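Local coordinates for disease resistance protein RRS1 (Arabidopsis thaliana, PDB 4C6S), which recognises pathogen effectors as an immune receptor paired with RPS4 and binds W-box DNA as a transcription factor, this chain being its dimerising TIR domain, at residues 39-47 with 75-83; 93-104 with 111-122. All coordinates share one frame; numbering follows the deposited sequence.

Interaction 1 (39-47 with 75-83); sequences DVDIDDLLF and LDKFAKVLE
Val40 and Lys80 form the middle of this contact, where the turn after strand 35-39 faces helix 74-82. The packing is tight around Val40, whose two methyls have different partners: CG2 lies over a face of the Phe78 ring, 3.8 Å from CZ, while CG1 meets Val81 CG2 at 3.7 Å. Lys80 passes its aliphatic chain across the Phe47 ring, with CE over the ring centre, 3.4 Å from CE1, a CH-pi contact. A bend at its last torsion (chi4 -105°) then carries NZ back to the Val40 carbonyl, where it donates in the carbonyl plane on a lone pair (NZ to O 2.9 Å). NZ also donates to Lys77 O and sits over the Phe47 face in cation-pi geometry, 19° off the ring normal; the Val40 bond is the shorter.

The partly exposed rim relies on one short salt bridge instead of packing: Lys77, extended, puts NZ 2.7 Å from Asp41 OD1, on the syn side 20° out of the carboxylate plane. Exposed, poorly ordered Asp44 is loose, OD2 4.2 Å from Lys80 CD. Asp41 is placed by an Asx turn, its N bonded to Asp39 OD1, and its OD2 accepts from Glu14 N. In this TIR domain the contact lies against the central sheet: Phe78 packs on Met62 and Leu64 of strand 59-65, Val40 on Ser11 of strand 8-12, and Phe47 and Val81 on Ile54 of helix 51-56.

Interaction 2 (93-104 with 111-122); sequences VVSVLYGDSLLR and LDFRGLSRIHQS. With NA (sodium ion), chain G; SO4 (sulfate ion), chain F.
The last beta-alpha-beta crossover of the TIR domain's parallel sheet is closed here: strand 92-98 leads through helix 104-113 to edge strand 119-121, the two strand segments running 19° from parallel. Pairing is by backbone bonds from Ser95 N to Arg118 O, His120 N to Ser95 O, Leu97 N to His120 O and Ser122 N to Leu97 O, with Ser95 opposite Ile119, Val96 opposite His120 and Leu97 opposite Gln121.

On the face bearing Ser95 and Leu97, the returning helix packs down: Leu97 CD2 and Leu111 CD1 meet tip to tip at 3.9 Å, and Leu97 CD1 also lies beside Ile119 CG2. Further back, Leu116 CD2 touches Val93 CG1.

Val94 and His120 meet on the other face, where Val94 CG1 approaches the imidazole at its edge, 3.6 Å from CD2, and Val94 CG2 sits over one face of the Arg118 guanidinium. Helix 128-143 takes the polar ends, Asp138 accepting from His120 NE2 and pairing with Arg118 NH2. A sodium ion lies in the ring plane, 2.7 Å from His120 ND1, and is completed by Glu134 and by O1 of a sulfate, probably from crystallisation, which accepts from Gln121 N at 2.8 Å.

Past the strand ends, Ser122 OG accepts from Gly99 N. The Arg104 chain, bent at chi3 (-38°), turns the edge of its guanidinium to two acceptors: NH1 donates to Gln121 OE1 at 2.7 Å and to Ser122 O at 3.2 Å, the latter 8° out of the guanidinium plane.

How the interactions relate
Interactions 1 and 2 follow one another along the chain, the first closing with helix 74-82 before strand 92-98 opens the second, and their centres are about 17 Å apart. They touch through Leu82, whose CD1 lies 3.9 Å from Val93 CG2 and 4.1 Å from Leu116 CD2. Interaction 1 reaches from the end of edge strand 35-39 over strands 8-12 and 59-65, and interaction 2 takes strand 92-98 and the other edge; Phe78 and Leu97 both pack on Leu64 of the shared strand 59-65. The sodium ion, on the His120 side of the sheet, is well away from interaction 1, its nearest atom there being Phe78 CE1, 17.1 Å off.

Interaction 1 (39-47 with 75-83)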
loop_
_atom_site.group_PDB
_atom_site.type_symbol
_atom_site.label_atom_id
_atom_site.label_comp_id
_atom_site.label_asym_id
_atom_site.label_seq_id
_atom_site.Cartn_x
_atom_site.Cartn_y
_atom_site.Cartn_z
ATOM N N ASP A 39 -14.065 9.190 -2.490
ATOM C CA ASP A 39 -12.975 10.152 -2.633
ATOM C C ASP A 39 -13.547 11.522 -2.286
ATOM O O ASP A 39 -14.424 12.012 -2.988
ATOM C CB ASP A 39 -12.483 10.104 -4.096
ATOM C CG ASP A 39 -11.373 11.109 -4.410
ATOM O OD1 ASP A 39 -11.111 12.023 -3.602
ATOM O OD2 ASP A 39 -10.778 10.993 -5.505
ATOM N N VAL A 40 -13.053 12.154 -1.218
ATOM C CA VAL A 40 -13.641 13.412 -0.753
ATOM C C VAL A 40 -13.240 14.595 -1.634
ATOM O O VAL A 40 -13.725 15.707 -1.438
ATOM C CB VAL A 40 -13.277 13.735 0.728
ATOM C CG1 VAL A 40 -13.770 12.634 1.658
ATOM C CG2 VAL A 40 -11.771 13.921 0.879
ATOM N N ASP A 41 -12.354 14.351 -2.597
ATOM C CA ASP A 41 -11.856 15.419 -3.463
ATOM C C ASP A 41 -12.725 15.631 -4.698
ATOM O O ASP A 41 -12.426 16.483 -5.533
ATOM C CB ASP A 41 -10.417 15.135 -3.902
ATOM C CG ASP A 41 -9.415 15.366 -2.795
ATOM O OD1 ASP A 41 -9.646 16.275 -1.974
ATOM O OD2 ASP A 41 -8.399 14.647 -2.755
ATOM N N ILE A 42 -13.792 14.853 -4.831
ATOM C CA ILE A 42 -14.656 14.999 -5.998
ATOM C C ILE A 42 -15.561 16.229 -5.875
ATOM O O ILE A 42 -15.713 16.786 -4.786
ATOM C CB ILE A 42 -15.447 13.699 -6.328
ATOM C CG1 ILE A 42 -16.115 13.101 -5.095
ATOM C CG2 ILE A 42 -14.507 12.635 -6.862
ATOM C CD1 ILE A 42 -17.229 13.887 -4.525
ATOM N N ASP A 43 -16.139 16.655 -6.994
ATOM C CA ASP A 43 -17.070 17.778 -7.005
ATOM C C ASP A 43 -18.259 17.493 -6.093
ATOM O O ASP A 43 -18.677 16.344 -5.959
ATOM C CB ASP A 43 -17.551 18.034 -8.433
ATOM C CG ASP A 43 -17.893 16.750 -9.163
ATOM O OD1 ASP A 43 -16.988 16.156 -9.787
ATOM O OD2 ASP A 43 -19.063 16.328 -9.104
ATOM N N ASP A 44 -18.806 18.534 -5.468
ATOM C CA ASP A 44 -19.943 18.360 -4.562
ATOM C C ASP A 44 -21.193 17.863 -5.291
ATOM O O ASP A 44 -22.156 17.415 -4.664
ATOM C CB ASP A 44 -20.221 19.645 -3.777
ATOM C CG ASP A 44 -19.319 19.790 -2.564
ATOM O OD1 ASP A 44 -18.167 20.242 -2.728
ATOM O OD2 ASP A 44 -19.761 19.442 -1.447
ATOM N N LEU A 45 -21.156 17.941 -6.618
ATOM C CA LEU A 45 -22.161 17.324 -7.473
ATOM C C LEU A 45 -22.150 15.807 -7.257
ATOM O O LEU A 45 -23.135 15.227 -6.790
ATOM C CB LEU A 45 -21.859 17.652 -8.940
ATOM C CG LEU A 45 -21.345 19.070 -9.210
ATOM C CD1 LEU A 45 -20.533 19.138 -10.497
ATOM C CD2 LEU A 45 -22.497 20.061 -9.257
ATOM N N LEU A 46 -21.026 15.174 -7.591
ATOM C CA LEU A 46 -20.861 13.732 -7.416
ATOM C C LEU A 46 -20.914 13.328 -5.950
ATOM O O LEU A 46 -21.237 12.182 -5.634
ATOM C CB LEU A 46 -19.539 13.240 -8.018
ATOM C CG LEU A 46 -19.357 13.243 -9.536
ATOM C CD1 LEU A 46 -17.948 12.784 -9.908
ATOM C CD2 LEU A 46 -20.420 12.392 -10.235
ATOM N N PHE A 47 -20.576 14.250 -5.052
ATOM C CA PHE A 47 -20.595 13.906 -3.637
ATOM C C PHE A 47 -22.009 13.713 -3.158
ATOM O O PHE A 47 -22.290 12.812 -2.367
ATOM C CB PHE A 47 -19.928 14.958 -2.757
ATOM C CG PHE A 47 -19.702 14.471 -1.362
ATOM C CD1 PHE A 47 -18.642 13.619 -1.087
ATOM C CD2 PHE A 47 -20.584 14.802 -0.340
ATOM C CE1 PHE A 47 -18.435 13.127 0.191
ATOM C CE2 PHE A 47 -20.389 14.317 0.945
ATOM C CZ PHE A 47 -19.313 13.479 1.211
ATOM N N LEU A 75 -12.860 21.018 7.821
ATOM C CA LEU A 75 -14.093 21.690 7.407
ATOM C C LEU A 75 -14.262 21.624 5.895
ATOM O O LEU A 75 -15.377 21.489 5.376
ATOM C CB LEU A 75 -14.084 23.151 7.858
ATOM C CG LEU A 75 -14.220 23.428 9.357
ATOM C CD1 LEU A 75 -14.078 24.913 9.635
ATOM C CD2 LEU A 75 -15.551 22.930 9.862
ATOM N N ASP A 76 -13.138 21.710 5.191
ATOM C CA ASP A 76 -13.146 21.765 3.738
ATOM C C ASP A 76 -13.560 20.438 3.098
ATOM O O ASP A 76 -14.275 20.425 2.094
ATOM C CB ASP A 76 -11.765 22.177 3.233
ATOM C CG ASP A 76 -11.728 22.365 1.736
ATOM O OD1 ASP A 76 -12.720 22.878 1.173
ATOM O OD2 ASP A 76 -10.706 21.995 1.121
ATOM N N LYS A 77 -13.119 19.325 3.683
ATOM C CA LYS A 77 -13.235 18.032 3.010
ATOM C C LYS A 77 -13.917 16.933 3.810
ATOM O O LYS A 77 -14.550 16.058 3.230
ATOM C CB LYS A 77 -11.849 17.523 2.603
ATOM C CG LYS A 77 -11.180 18.299 1.491
ATOM C CD LYS A 77 -9.892 17.618 1.057
ATOM C CE LYS A 77 -9.112 18.475 0.068
ATOM N NZ LYS A 77 -7.940 17.723 -0.488
ATOM N N PHE A 78 -13.755 16.936 5.128
ATOM C CA PHE A 78 -14.221 15.792 5.909
ATOM C C PHE A 78 -15.442 16.061 6.794
ATOM O O PHE A 78 -16.146 15.122 7.159
ATOM C CB PHE A 78 -13.066 15.174 6.702
ATOM C CG PHE A 78 -12.127 14.347 5.849
ATOM C CD1 PHE A 78 -12.388 13.002 5.607
ATOM C CD2 PHE A 78 -11.011 14.921 5.259
ATOM C CE1 PHE A 78 -11.532 12.216 4.824
ATOM C CE2 PHE A 78 -10.154 14.155 4.455
ATOM C CZ PHE A 78 -10.417 12.797 4.238
ATOM N N ALA A 79 -15.706 17.324 7.127
ATOM C CA ALA A 79 -16.922 17.649 7.875
ATOM C C ALA A 79 -18.159 17.072 7.183
ATOM O O ALA A 79 -19.074 16.586 7.842
ATOM C CB ALA A 79 -17.078 19.157 8.058
ATOM N N LYS A 80 -18.178 17.123 5.853
ATOM C CA LYS A 80 -19.323 16.626 5.099
ATOM C C LYS A 80 -19.457 15.105 5.200
ATOM O O LYS A 80 -20.544 14.568 4.978
ATOM C CB LYS A 80 -19.242 17.063 3.634
ATOM C CG LYS A 80 -18.078 16.448 2.866
ATOM C CD LYS A 80 -17.957 17.070 1.479
ATOM C CE LYS A 80 -17.082 16.220 0.570
ATOM N NZ LYS A 80 -15.729 16.781 0.344
ATOM N N VAL A 81 -18.364 14.417 5.540
ATOM C CA VAL A 81 -18.429 12.976 5.743
ATOM C C VAL A 81 -19.031 12.646 7.109
ATOM O O VAL A 81 -19.924 11.801 7.219
ATOM C CB VAL A 81 -17.043 12.304 5.613
ATOM C CG1 VAL A 81 -17.156 10.827 5.924
ATOM C CG2 VAL A 81 -16.507 12.492 4.210
ATOM N N LEU A 82 -18.544 13.318 8.145
ATOM C CA LEU A 82 -18.993 13.042 9.506
ATOM C C LEU A 82 -20.460 13.421 9.704
ATOM O O LEU A 82 -21.173 12.787 10.488
ATOM C CB LEU A 82 -18.120 13.774 10.530
ATOM C CG LEU A 82 -18.459 13.470 11.991
ATOM C CD1 LEU A 82 -18.266 11.992 12.270
ATOM C CD2 LEU A 82 -17.645 14.317 12.953
ATOM N N GLU A 83 -20.918 14.444 8.985
ATOM C CA GLU A 83 -22.291 14.896 9.134
ATOM C C GLU A 83 -23.249 13.821 8.657
ATOM O O GLU A 83 -24.402 13.779 9.081
ATOM C CB GLU A 83 -22.513 16.228 8.418
ATOM C CG GLU A 83 -21.894 17.402 9.174
ATOM C CD GLU A 83 -22.133 18.742 8.506
ATOM O OE1 GLU A 83 -22.581 18.755 7.338
ATOM O OE2 GLU A 83 -21.871 19.781 9.154
#

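Interaction 2 (93-104 with 111-122)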
loop_
_atom_site.group_PDB
_atom_site.type_symbol
_atom_site.label_atom_id
_atom_site.label_comp_id
_atom_site.label_asym_id
_atom_site.label_seq_id
_atom_site.Cartn_x
_atom_site.Cartn_y
_atom_site.Cartn_z
ATOM N N VAL A 93 -17.764 5.495 13.757
ATOM C CA VAL A 93 -16.763 6.212 12.991
ATOM C C VAL A 93 -15.355 5.821 13.453
ATOM O O VAL A 93 -15.031 5.883 14.640
ATOM C CB VAL A 93 -16.955 7.740 13.087
ATOM C CG1 VAL A 93 -15.880 8.453 12.280
ATOM C CG2 VAL A 93 -18.350 8.128 12.599
ATOM N N VAL A 94 -14.527 5.381 12.516
ATOM C CA VAL A 94 -13.146 5.044 12.841
ATOM C C VAL A 94 -12.252 5.979 12.038
ATOM O O VAL A 94 -12.494 6.192 10.847
ATOM C CB VAL A 94 -12.839 3.581 12.481
ATOM C CG1 VAL A 94 -11.373 3.253 12.770
ATOM C CG2 VAL A 94 -13.763 2.651 13.262
ATOM N N SER A 95 -11.236 6.558 12.683
ATOM C CA SER A 95 -10.399 7.552 12.013
ATOM C C SER A 95 -8.991 7.009 11.852
ATOM O O SER A 95 -8.475 6.340 12.738
ATOM C CB SER A 95 -10.346 8.853 12.820
ATOM O OG SER A 95 -11.621 9.476 12.842
ATOM N N VAL A 96 -8.375 7.304 10.714
ATOM C CA VAL A 96 -7.023 6.816 10.459
ATOM C C VAL A 96 -6.154 7.997 10.082
ATOM O O VAL A 96 -6.418 8.674 9.072
ATOM C CB VAL A 96 -7.009 5.796 9.301
ATOM C CG1 VAL A 96 -5.594 5.273 9.059
ATOM C CG2 VAL A 96 -7.960 4.613 9.596
ATOM N N LEU A 97 -5.129 8.265 10.897
ATOM C CA LEU A 97 -4.204 9.357 10.607
ATOM C C LEU A 97 -3.089 8.759 9.774
ATOM O O LEU A 97 -2.183 8.116 10.313
ATOM C CB LEU A 97 -3.638 9.971 11.889
ATOM C CG LEU A 97 -4.675 10.570 12.822
ATOM C CD1 LEU A 97 -4.011 11.170 14.070
ATOM C CD2 LEU A 97 -5.439 11.664 12.087
ATOM N N TYR A 98 -3.170 8.947 8.459
ATOM C CA TYR A 98 -2.243 8.277 7.554
ATOM C C TYR A 98 -1.228 9.251 6.967
ATOM O O TYR A 98 -1.597 10.307 6.441
ATOM C CB TYR A 98 -2.998 7.563 6.420
ATOM C CG TYR A 98 -2.030 6.857 5.503
ATOM C CD1 TYR A 98 -1.415 5.674 5.901
ATOM C CD2 TYR A 98 -1.679 7.396 4.275
ATOM C CE1 TYR A 98 -0.479 5.041 5.088
ATOM C CE2 TYR A 98 -0.757 6.767 3.457
ATOM C CZ TYR A 98 -0.170 5.586 3.868
ATOM O OH TYR A 98 0.749 4.971 3.066
ATOM N N GLY A 99 0.056 8.905 7.038
ATOM C CA GLY A 99 1.070 9.722 6.400
ATOM C C GLY A 99 2.438 9.454 6.989
ATOM O O GLY A 99 2.531 8.979 8.123
ATOM N N ASP A 100 3.486 9.770 6.235
ATOM C CA ASP A 100 4.862 9.497 6.665
ATOM C C ASP A 100 5.493 10.638 7.453
ATOM O O ASP A 100 6.677 10.588 7.787
ATOM C CB ASP A 100 5.763 9.152 5.467
ATOM C CG ASP A 100 5.887 10.290 4.462
ATOM O OD1 ASP A 100 5.381 11.402 4.715
ATOM O OD2 ASP A 100 6.519 10.073 3.406
ATOM N N SER A 101 4.707 11.670 7.722
ATOM C CA SER A 101 5.202 12.853 8.412
ATOM C C SER A 101 4.027 13.522 9.105
ATOM O O SER A 101 3.681 14.672 8.808
ATOM C CB SER A 101 5.862 13.795 7.412
ATOM O OG SER A 101 6.701 14.729 8.066
ATOM N N LEU A 102 3.415 12.789 10.034
ATOM C CA LEU A 102 2.157 13.206 10.659
ATOM C C LEU A 102 2.302 14.466 11.481
ATOM O O LEU A 102 3.277 14.637 12.227
ATOM C CB LEU A 102 1.623 12.123 11.596
ATOM C CG LEU A 102 1.121 10.787 11.082
ATOM C CD1 LEU A 102 0.500 10.006 12.231
ATOM C CD2 LEU A 102 0.115 10.998 9.957
ATOM N N LEU A 103 1.324 15.353 11.337
ATOM C CA LEU A 103 1.161 16.456 12.273
ATOM C C LEU A 103 0.288 15.854 13.367
ATOM O O LEU A 103 -0.908 16.132 13.458
ATOM C CB LEU A 103 0.455 17.630 11.594
ATOM C CG LEU A 103 1.259 18.248 10.455
ATOM C CD1 LEU A 103 0.540 19.455 9.843
ATOM C CD2 LEU A 103 2.640 18.640 10.942
ATOM N N ARG A 104 0.895 14.994 14.182
ATOM C CA ARG A 104 0.129 14.104 15.047
ATOM C C ARG A 104 -0.636 14.858 16.129
ATOM O O ARG A 104 -1.835 14.645 16.300
ATOM C CB ARG A 104 1.057 13.063 15.681
ATOM C CG ARG A 104 0.331 11.960 16.422
ATOM C CD ARG A 104 1.326 11.002 17.064
ATOM N NE ARG A 104 2.491 10.779 16.206
ATOM C CZ ARG A 104 2.630 9.774 15.341
ATOM N NH1 ARG A 104 1.672 8.862 15.195
ATOM N NH2 ARG A 104 3.740 9.679 14.617
ATOM N N LEU A 111 -9.336 15.774 16.143
ATOM C CA LEU A 111 -10.293 14.675 16.286
ATOM C C LEU A 111 -11.046 14.736 17.619
ATOM O O LEU A 111 -12.251 14.494 17.662
ATOM C CB LEU A 111 -9.617 13.317 16.094
ATOM C CG LEU A 111 -9.054 13.105 14.692
ATOM C CD1 LEU A 111 -8.344 11.758 14.613
ATOM C CD2 LEU A 111 -10.140 13.201 13.626
ATOM N N ASP A 112 -10.334 15.071 18.694
ATOM C CA ASP A 112 -10.973 15.249 19.996
ATOM C C ASP A 112 -12.056 16.323 19.940
ATOM O O ASP A 112 -13.146 16.154 20.502
ATOM C CB ASP A 112 -9.939 15.607 21.063
ATOM C CG ASP A 112 -10.578 15.970 22.385
ATOM O OD1 ASP A 112 -10.916 15.052 23.157
ATOM O OD2 ASP A 112 -10.754 17.176 22.645
ATOM N N PHE A 113 -11.763 17.423 19.252
ATOM C CA PHE A 113 -12.727 18.517 19.098
ATOM C C PHE A 113 -13.968 18.053 18.331
ATOM O O PHE A 113 -15.078 18.533 18.589
ATOM C CB PHE A 113 -12.054 19.698 18.383
ATOM C CG PHE A 113 -12.937 20.912 18.212
ATOM C CD1 PHE A 113 -13.262 21.712 19.298
ATOM C CD2 PHE A 113 -13.392 21.275 16.953
ATOM C CE1 PHE A 113 -14.057 22.854 19.141
ATOM C CE2 PHE A 113 -14.191 22.411 16.782
ATOM C CZ PHE A 113 -14.519 23.195 17.877
ATOM N N ARG A 114 -13.780 17.111 17.407
ATOM C CA ARG A 114 -14.890 16.559 16.625
ATOM C C ARG A 114 -15.604 15.421 17.363
ATOM O O ARG A 114 -16.552 14.823 16.837
ATOM C CB ARG A 114 -14.403 16.067 15.254
ATOM C CG ARG A 114 -13.678 17.113 14.420
ATOM C CD ARG A 114 -14.512 18.364 14.176
ATOM N NE ARG A 114 -13.673 19.425 13.634
ATOM C CZ ARG A 114 -14.070 20.673 13.415
ATOM N NH1 ARG A 114 -15.312 21.040 13.682
ATOM N NH2 ARG A 114 -13.211 21.567 12.935
ATOM N N GLY A 115 -15.154 15.122 18.580
ATOM C CA GLY A 115 -15.755 14.060 19.373
ATOM C C GLY A 115 -15.399 12.660 18.897
ATOM O O GLY A 115 -16.165 11.717 19.109
ATOM N N LEU A 116 -14.243 12.515 18.256
ATOM C CA LEU A 116 -13.840 11.213 17.715
ATOM C C LEU A 116 -12.678 10.631 18.523
ATOM O O LEU A 116 -11.675 11.307 18.747
ATOM C CB LEU A 116 -13.467 11.340 16.233
ATOM C CG LEU A 116 -14.586 11.885 15.337
ATOM C CD1 LEU A 116 -14.058 12.204 13.955
ATOM C CD2 LEU A 116 -15.713 10.889 15.241
ATOM N N SER A 117 -12.812 9.379 18.952
ATOM C CA SER A 117 -11.833 8.791 19.861
ATOM C C SER A 117 -11.265 7.474 19.355
ATOM O O SER A 117 -10.303 6.949 19.925
ATOM C CB SER A 117 -12.465 8.577 21.233
ATOM O OG SER A 117 -13.643 7.800 21.105
ATOM N N ARG A 118 -11.865 6.926 18.300
ATOM C CA ARG A 118 -11.366 5.678 17.719
ATOM C C ARG A 118 -10.402 6.006 16.591
ATOM O O ARG A 118 -10.816 6.402 15.497
ATOM C CB ARG A 118 -12.520 4.812 17.219
ATOM C CG ARG A 118 -13.460 4.402 18.334
ATOM C CD ARG A 118 -14.550 3.485 17.822
ATOM N NE ARG A 118 -14.010 2.249 17.263
ATOM C CZ ARG A 118 -14.751 1.346 16.632
ATOM N NH1 ARG A 118 -16.052 1.555 16.482
ATOM N NH2 ARG A 118 -14.196 0.241 16.150
ATOM N N ILE A 119 -9.111 5.858 16.881
ATOM C CA ILE A 119 -8.071 6.425 16.046
ATOM C C ILE A 119 -6.947 5.407 15.815
ATOM O O ILE A 119 -6.437 4.790 16.762
ATOM C CB ILE A 119 -7.491 7.703 16.713
ATOM C CG1 ILE A 119 -8.594 8.729 16.986
ATOM C CG2 ILE A 119 -6.388 8.314 15.861
ATOM C CD1 ILE A 119 -8.107 9.936 17.780
ATOM N N HIS A 120 -6.596 5.208 14.546
ATOM C CA HIS A 120 -5.421 4.433 14.156
ATOM C C HIS A 120 -4.450 5.418 13.516
ATOM O O HIS A 120 -4.881 6.400 12.912
ATOM C CB HIS A 120 -5.824 3.350 13.147
ATOM C CG HIS A 120 -6.747 2.323 13.720
ATOM N ND1 HIS A 120 -6.291 1.154 14.286
ATOM C CD2 HIS A 120 -8.097 2.299 13.836
ATOM C CE1 HIS A 120 -7.321 0.450 14.729
ATOM N NE2 HIS A 120 -8.428 1.124 14.472
ATOM N N GLN A 121 -3.146 5.184 13.659
ATOM C CA GLN A 121 -2.158 6.125 13.115
ATOM C C GLN A 121 -0.975 5.428 12.460
ATOM O O GLN A 121 -0.503 4.390 12.939
ATOM C CB GLN A 121 -1.572 7.012 14.231
ATOM C CG GLN A 121 -2.542 7.547 15.253
ATOM C CD GLN A 121 -1.813 8.095 16.468
ATOM O OE1 GLN A 121 -0.722 8.661 16.348
ATOM N NE2 GLN A 121 -2.396 7.901 17.649
ATOM N N SER A 122 -0.466 6.022 11.383
ATOM C CA SER A 122 0.851 5.647 10.870
ATOM C C SER A 122 1.893 5.801 11.975
ATOM O O SER A 122 1.812 6.728 12.798
ATOM C CB SER A 122 1.248 6.562 9.708
ATOM O OG SER A 122 0.420 6.357 8.577
HETATM NA NA NA G . -3.639 0.722 14.709
HETATM S S SO4 F . -1.922 3.123 16.756
HETATM O O1 SO4 F . -2.536 3.095 15.429
HETATM O O2 SO4 F . -2.475 2.048 17.578
HETATM O O3 SO4 F . -2.219 4.409 17.380
HETATM O O4 SO4 F . -0.477 2.935 16.634
HETATM O O HOH W 1 -12.757 8.262 15.052
HETATM O O HOH W 2 -14.762 7.679 16.901
#